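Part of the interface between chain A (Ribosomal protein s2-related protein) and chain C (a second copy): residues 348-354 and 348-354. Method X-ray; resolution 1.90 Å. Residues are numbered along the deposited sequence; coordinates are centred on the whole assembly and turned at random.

Chain A 348-354: WRTLPRG
Chain C 348-354: WRTLPRG

Two copies of the same loop meet here, and one residue type does most of the work: Arg349(A) and Arg349(C) each reach across to the backbone of the other chain. Neither stretch forms a regular helix or strand. Their directions, taken from CA 349 to CA 353, lie 137° apart, and the backbones come nearest at Arg349(A) and Arg349(C), whose CA atoms are 7.8 Å apart. Together the stretches bury 353 Å², of which Arg349(A) and Arg349(C) contribute 127 Å² and 126 Å².

The backbone is nearly identical in the two copies. Phi/psi runs from -66/141 at Trp348(A) through -73/57 at Arg349(A) and -140/22 at Thr350(A) to -67/134 at Leu351(A), then -76/152 at Pro352(A) and -85/166 at Arg353(A). The bend at Arg349(A) brings N of Thr350(A) to 2.8 Å from O of Trp348(A), a weak hydrogen bond, and that at Arg349(C) likewise brings N of Thr350(C) to 2.8 Å from O of Trp348(C). Pro352(A) and Pro352(C), their rings C-gamma endo, follow in an extended conformation that suits the restricted phi of proline. Gly354(A) at 106/8 and Gly354(C) at 114/-1 adopt angles at which a CB would jam against the preceding carbonyl O, so the backbone itself calls for glycine.

The CA-to-CB bonds of Arg349(A) and Arg349(C) point sideways to the partner, and the rest of each side chain must carry the guanidinium across. It does so with chi1 t, chi2 t and chi3 m (-152°, -155°, -62° in chain A; -151°, -150°, -66° in chain C), with chi4 at -170° and -166°. The two trans angles extend the aliphatic part, and the turn at chi3 sets the course of the head group. NH1 of Arg349(A) donates to O of Leu351(C) at 2.7 Å and 168°; reciprocally, NH1 of Arg349(C) donates to O of Leu351(A) at 2.8 Å and 166°. Each carbonyl lies at the edge of the guanidinium, near its plane, where the N-H bonds point. A weak bond from NH2 of Arg349(C) to O of Leu351(A), 3.4 Å and 132°, adds to the second of these.

Between the head groups the aliphatic portions pass close, CD of Arg349(A) to CD of Arg349(C) at 4.3 Å, and CD of Arg349(A) also lies 3.5 Å from O of Arg349(C). Long methylene chains let arginine pack here while its charged end finds a carbonyl.

Leu351(A) and Leu351(C) thus serve the contact through their backbone: their side chains, chi1 t and chi2 p, have their ends leading away from the partner. Thr350(A) and Thr350(C) point CB away, with chi1 p, and each OG1 is hydrogen-bonded elsewhere in the structure.

Arg353(A) and Arg353(C), m, t, m with chi4 near 180°, bring their ends nearer the partner, yet make no bond across. NE of Arg353(C) sits 4.2 Å from NH2 of Arg349(A), and NE of Arg353(A) 4.3 Å from NH2 of Arg349(C). These like charges are tolerated alongside hydrogen bonds that both guanidinium groups of Arg353(A) and Arg353(C) make elsewhere in the structure.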

ATOM      1  N   TRP A 348      -2.716   7.929  -5.034  1.00 16.87           N
ATOM      2  CA  TRP A 348      -2.520   6.705  -4.294  1.00 16.52           C
ATOM      3  C   TRP A 348      -3.159   6.836  -2.933  1.00 17.35           C
ATOM      4  O   TRP A 348      -3.192   7.928  -2.354  1.00 16.30           O
ATOM      5  CB  TRP A 348      -1.028   6.285  -4.233  1.00 16.67           C
ATOM      6  CG  TRP A 348      -0.662   5.536  -5.438  1.00 17.89           C
ATOM      7  CD1 TRP A 348      -1.187   5.715  -6.698  1.00 17.20           C
ATOM      8  CD2 TRP A 348       0.336   4.545  -5.564  1.00 15.92           C
ATOM      9  NE1 TRP A 348      -0.616   4.842  -7.564  1.00 18.95           N
ATOM     10  CE2 TRP A 348       0.298   4.087  -6.885  1.00 17.89           C
ATOM     11  CE3 TRP A 348       1.167   3.888  -4.643  1.00 20.24           C
ATOM     12  CZ2 TRP A 348       1.164   3.079  -7.358  1.00 21.13           C
ATOM     13  CZ3 TRP A 348       1.983   2.877  -5.082  1.00 20.15           C
ATOM     14  CH2 TRP A 348       1.971   2.461  -6.422  1.00 18.70           C
ATOM     15  N   ARG A 349      -3.773   5.744  -2.475  1.00 16.79           N
ATOM     16  CA  ARG A 349      -4.444   5.670  -1.171  1.00 16.50           C
ATOM     17  C   ARG A 349      -3.444   5.619  -0.013  1.00 16.86           C
ATOM     18  O   ARG A 349      -3.445   4.703   0.880  1.00 18.30           O
ATOM     19  CB  ARG A 349      -5.395   4.486  -1.174  1.00 16.59           C
ATOM     20  CG  ARG A 349      -6.642   4.626  -0.224  1.00 18.41           C
ATOM     21  CD  ARG A 349      -7.209   3.260   0.210  1.00 19.59           C
ATOM     22  NE  ARG A 349      -7.665   2.543  -1.002  1.00 18.78           N
ATOM     23  CZ  ARG A 349      -8.383   1.423  -1.000  1.00 19.60           C
ATOM     24  NH1 ARG A 349      -8.708   0.870   0.137  1.00 19.75           N
ATOM     25  NH2 ARG A 349      -8.722   0.845  -2.128  1.00 17.62           N
ATOM     26  N   THR A 350      -2.581   6.642   0.047  1.00 17.25           N
ATOM     27  CA  THR A 350      -1.450   6.691   0.971  1.00 15.98           C
ATOM     28  C   THR A 350      -1.265   8.077   1.548  1.00 16.72           C
ATOM     29  O   THR A 350      -0.225   8.347   2.100  1.00 17.00           O
ATOM     30  CB  THR A 350      -0.180   6.296   0.258  1.00 16.08           C
ATOM     31  OG1 THR A 350       0.020   7.222  -0.796  1.00 17.56           O
ATOM     32  CG2 THR A 350      -0.287   4.865  -0.309  1.00 14.52           C
ATOM     33  N   LEU A 351      -2.320   8.919   1.546  1.00 17.24           N
ATOM     34  CA  LEU A 351      -2.241  10.278   2.049  1.00 17.23           C
ATOM     35  C   LEU A 351      -2.019  10.109   3.528  1.00 17.24           C
ATOM     36  O   LEU A 351      -2.645   9.300   4.138  1.00 16.68           O
ATOM     37  CB  LEU A 351      -3.535  11.036   1.801  1.00 18.14           C
ATOM     38  CG  LEU A 351      -3.589  12.539   1.933  1.00 18.03           C
ATOM     39  CD1 LEU A 351      -2.769  13.082   0.885  1.00 22.70           C
ATOM     40  CD2 LEU A 351      -5.023  13.000   1.816  1.00 17.75           C
ATOM     41  N   PRO A 352      -1.090  10.842   4.103  1.00 19.01           N
ATOM     42  CA  PRO A 352      -0.877  10.790   5.532  1.00 18.24           C
ATOM     43  C   PRO A 352      -1.938  11.556   6.360  1.00 19.14           C
ATOM     44  O   PRO A 352      -2.606  12.463   5.878  1.00 18.36           O
ATOM     45  CB  PRO A 352       0.557  11.367   5.672  1.00 19.42           C
ATOM     46  CG  PRO A 352       0.591  12.409   4.611  1.00 18.33           C
ATOM     47  CD  PRO A 352      -0.177  11.790   3.441  1.00 18.68           C
ATOM     48  N   ARG A 353      -2.123  11.071   7.580  1.00 18.98           N
ATOM     49  CA  ARG A 353      -2.935  11.668   8.580  1.00 19.74           C
ATOM     50  C   ARG A 353      -2.141  12.738   9.340  1.00 19.08           C
ATOM     51  O   ARG A 353      -0.957  12.908   9.157  1.00 19.35           O
ATOM     52  CB  ARG A 353      -3.504  10.620   9.541  1.00 19.85           C
ATOM     53  CG  ARG A 353      -4.544   9.744   8.934  1.00 21.39           C
ATOM     54  CD  ARG A 353      -4.867   8.548   9.841  1.00 22.34           C
ATOM     55  NE  ARG A 353      -3.852   7.516   9.735  1.00 21.73           N
ATOM     56  CZ  ARG A 353      -3.850   6.317  10.337  1.00 23.15           C
ATOM     57  NH1 ARG A 353      -4.819   5.987  11.167  1.00 25.24           N
ATOM     58  NH2 ARG A 353      -2.870   5.450  10.042  1.00 23.58           N
ATOM     59  N   GLY A 354      -2.877  13.536  10.086  1.00 18.33           N
ATOM     60  CA  GLY A 354      -2.276  14.403  11.096  1.00 20.41           C
ATOM     61  C   GLY A 354      -2.164  15.902  10.841  1.00 19.55           C
ATOM     62  O   GLY A 354      -1.665  16.650  11.681  1.00 17.95           O
TER
ATOM     63  N   TRP C 348      -5.538  -3.013   7.721  1.00 15.30           N
ATOM     64  CA  TRP C 348      -4.754  -2.340   6.701  1.00 16.45           C
ATOM     65  C   TRP C 348      -5.658  -1.485   5.810  1.00 17.47           C
ATOM     66  O   TRP C 348      -6.821  -1.822   5.564  1.00 16.93           O
ATOM     67  CB  TRP C 348      -3.912  -3.337   5.881  1.00 14.81           C
ATOM     68  CG  TRP C 348      -2.600  -3.638   6.568  1.00 15.54           C
ATOM     69  CD1 TRP C 348      -2.354  -3.651   7.903  1.00 16.13           C
ATOM     70  CD2 TRP C 348      -1.373  -3.966   5.934  1.00 13.70           C
ATOM     71  NE1 TRP C 348      -1.064  -3.943   8.144  1.00 16.20           N
ATOM     72  CE2 TRP C 348      -0.429  -4.156   6.954  1.00 19.04           C
ATOM     73  CE3 TRP C 348      -0.983  -4.124   4.603  1.00 16.51           C
ATOM     74  CZ2 TRP C 348       0.883  -4.540   6.704  1.00 16.46           C
ATOM     75  CZ3 TRP C 348       0.358  -4.481   4.343  1.00 17.91           C
ATOM     76  CH2 TRP C 348       1.275  -4.645   5.401  1.00 18.31           C
ATOM     77  N   ARG C 349      -5.113  -0.367   5.350  1.00 17.98           N
ATOM     78  CA  ARG C 349      -5.820   0.616   4.541  1.00 18.49           C
ATOM     79  C   ARG C 349      -5.931   0.139   3.037  1.00 18.95           C
ATOM     80  O   ARG C 349      -5.503   0.833   2.104  1.00 17.41           O
ATOM     81  CB  ARG C 349      -5.124   1.987   4.660  1.00 17.65           C
ATOM     82  CG  ARG C 349      -6.075   3.179   4.487  1.00 21.71           C
ATOM     83  CD  ARG C 349      -5.289   4.398   3.876  1.00 20.10           C
ATOM     84  NE  ARG C 349      -4.320   4.819   4.870  1.00 23.92           N
ATOM     85  CZ  ARG C 349      -3.668   5.978   4.810  1.00 22.45           C
ATOM     86  NH1 ARG C 349      -3.920   6.817   3.843  1.00 18.57           N
ATOM     87  NH2 ARG C 349      -2.819   6.303   5.753  1.00 24.00           N
ATOM     88  N   THR C 350      -6.470  -1.074   2.883  1.00 17.07           N
ATOM     89  CA  THR C 350      -6.504  -1.789   1.621  1.00 17.56           C
ATOM     90  C   THR C 350      -7.889  -2.407   1.349  1.00 17.38           C
ATOM     91  O   THR C 350      -8.039  -3.314   0.475  1.00 16.53           O
ATOM     92  CB  THR C 350      -5.405  -2.918   1.674  1.00 17.00           C
ATOM     93  OG1 THR C 350      -5.602  -3.720   2.829  1.00 17.46           O
ATOM     94  CG2 THR C 350      -4.012  -2.333   1.756  1.00 18.96           C
ATOM     95  N   LEU C 351      -8.886  -2.016   2.176  1.00 18.22           N
ATOM     96  CA  LEU C 351     -10.264  -2.545   2.013  1.00 17.25           C
ATOM     97  C   LEU C 351     -10.653  -2.300   0.588  1.00 15.55           C
ATOM     98  O   LEU C 351     -10.472  -1.199   0.158  1.00 17.31           O
ATOM     99  CB  LEU C 351     -11.239  -1.897   2.990  1.00 15.96           C
ATOM    100  CG  LEU C 351     -12.591  -2.549   3.270  1.00 19.84           C
ATOM    101  CD1 LEU C 351     -12.459  -3.914   3.959  1.00 19.15           C
ATOM    102  CD2 LEU C 351     -13.380  -1.600   4.165  1.00 19.10           C
ATOM    103  N   PRO C 352     -11.159  -3.316  -0.136  1.00 15.39           N
ATOM    104  CA  PRO C 352     -11.562  -3.120  -1.511  1.00 16.72           C
ATOM    105  C   PRO C 352     -12.852  -2.299  -1.629  1.00 17.52           C
ATOM    106  O   PRO C 352     -13.714  -2.318  -0.733  1.00 14.55           O
ATOM    107  CB  PRO C 352     -11.766  -4.549  -2.010  1.00 16.10           C
ATOM    108  CG  PRO C 352     -12.238  -5.295  -0.840  1.00 14.30           C
ATOM    109  CD  PRO C 352     -11.362  -4.716   0.268  1.00 13.45           C
ATOM    110  N   ARG C 353     -12.987  -1.592  -2.729  1.00 17.68           N
ATOM    111  CA  ARG C 353     -14.243  -0.947  -3.073  1.00 18.21           C
ATOM    112  C   ARG C 353     -15.188  -1.932  -3.819  1.00 17.62           C
ATOM    113  O   ARG C 353     -14.824  -3.033  -4.123  1.00 17.33           O
ATOM    114  CB  ARG C 353     -13.967   0.252  -3.945  1.00 17.31           C
ATOM    115  CG  ARG C 353     -13.363   1.413  -3.177  1.00 19.37           C
ATOM    116  CD  ARG C 353     -12.933   2.480  -4.174  1.00 19.54           C
ATOM    117  NE  ARG C 353     -11.706   2.085  -4.851  1.00 21.38           N
ATOM    118  CZ  ARG C 353     -10.991   2.850  -5.665  1.00 23.22           C
ATOM    119  NH1 ARG C 353     -11.399   4.096  -5.906  1.00 20.91           N
ATOM    120  NH2 ARG C 353      -9.834   2.371  -6.156  1.00 21.95           N
ATOM    121  N   GLY C 354     -16.456  -1.562  -3.966  1.00 17.47           N
ATOM    122  CA  GLY C 354     -17.350  -2.268  -4.891  1.00 18.55           C
ATOM    123  C   GLY C 354     -18.522  -3.043  -4.282  1.00 17.94           C
ATOM    124  O   GLY C 354     -19.242  -3.680  -5.026  1.00 18.17           O
TER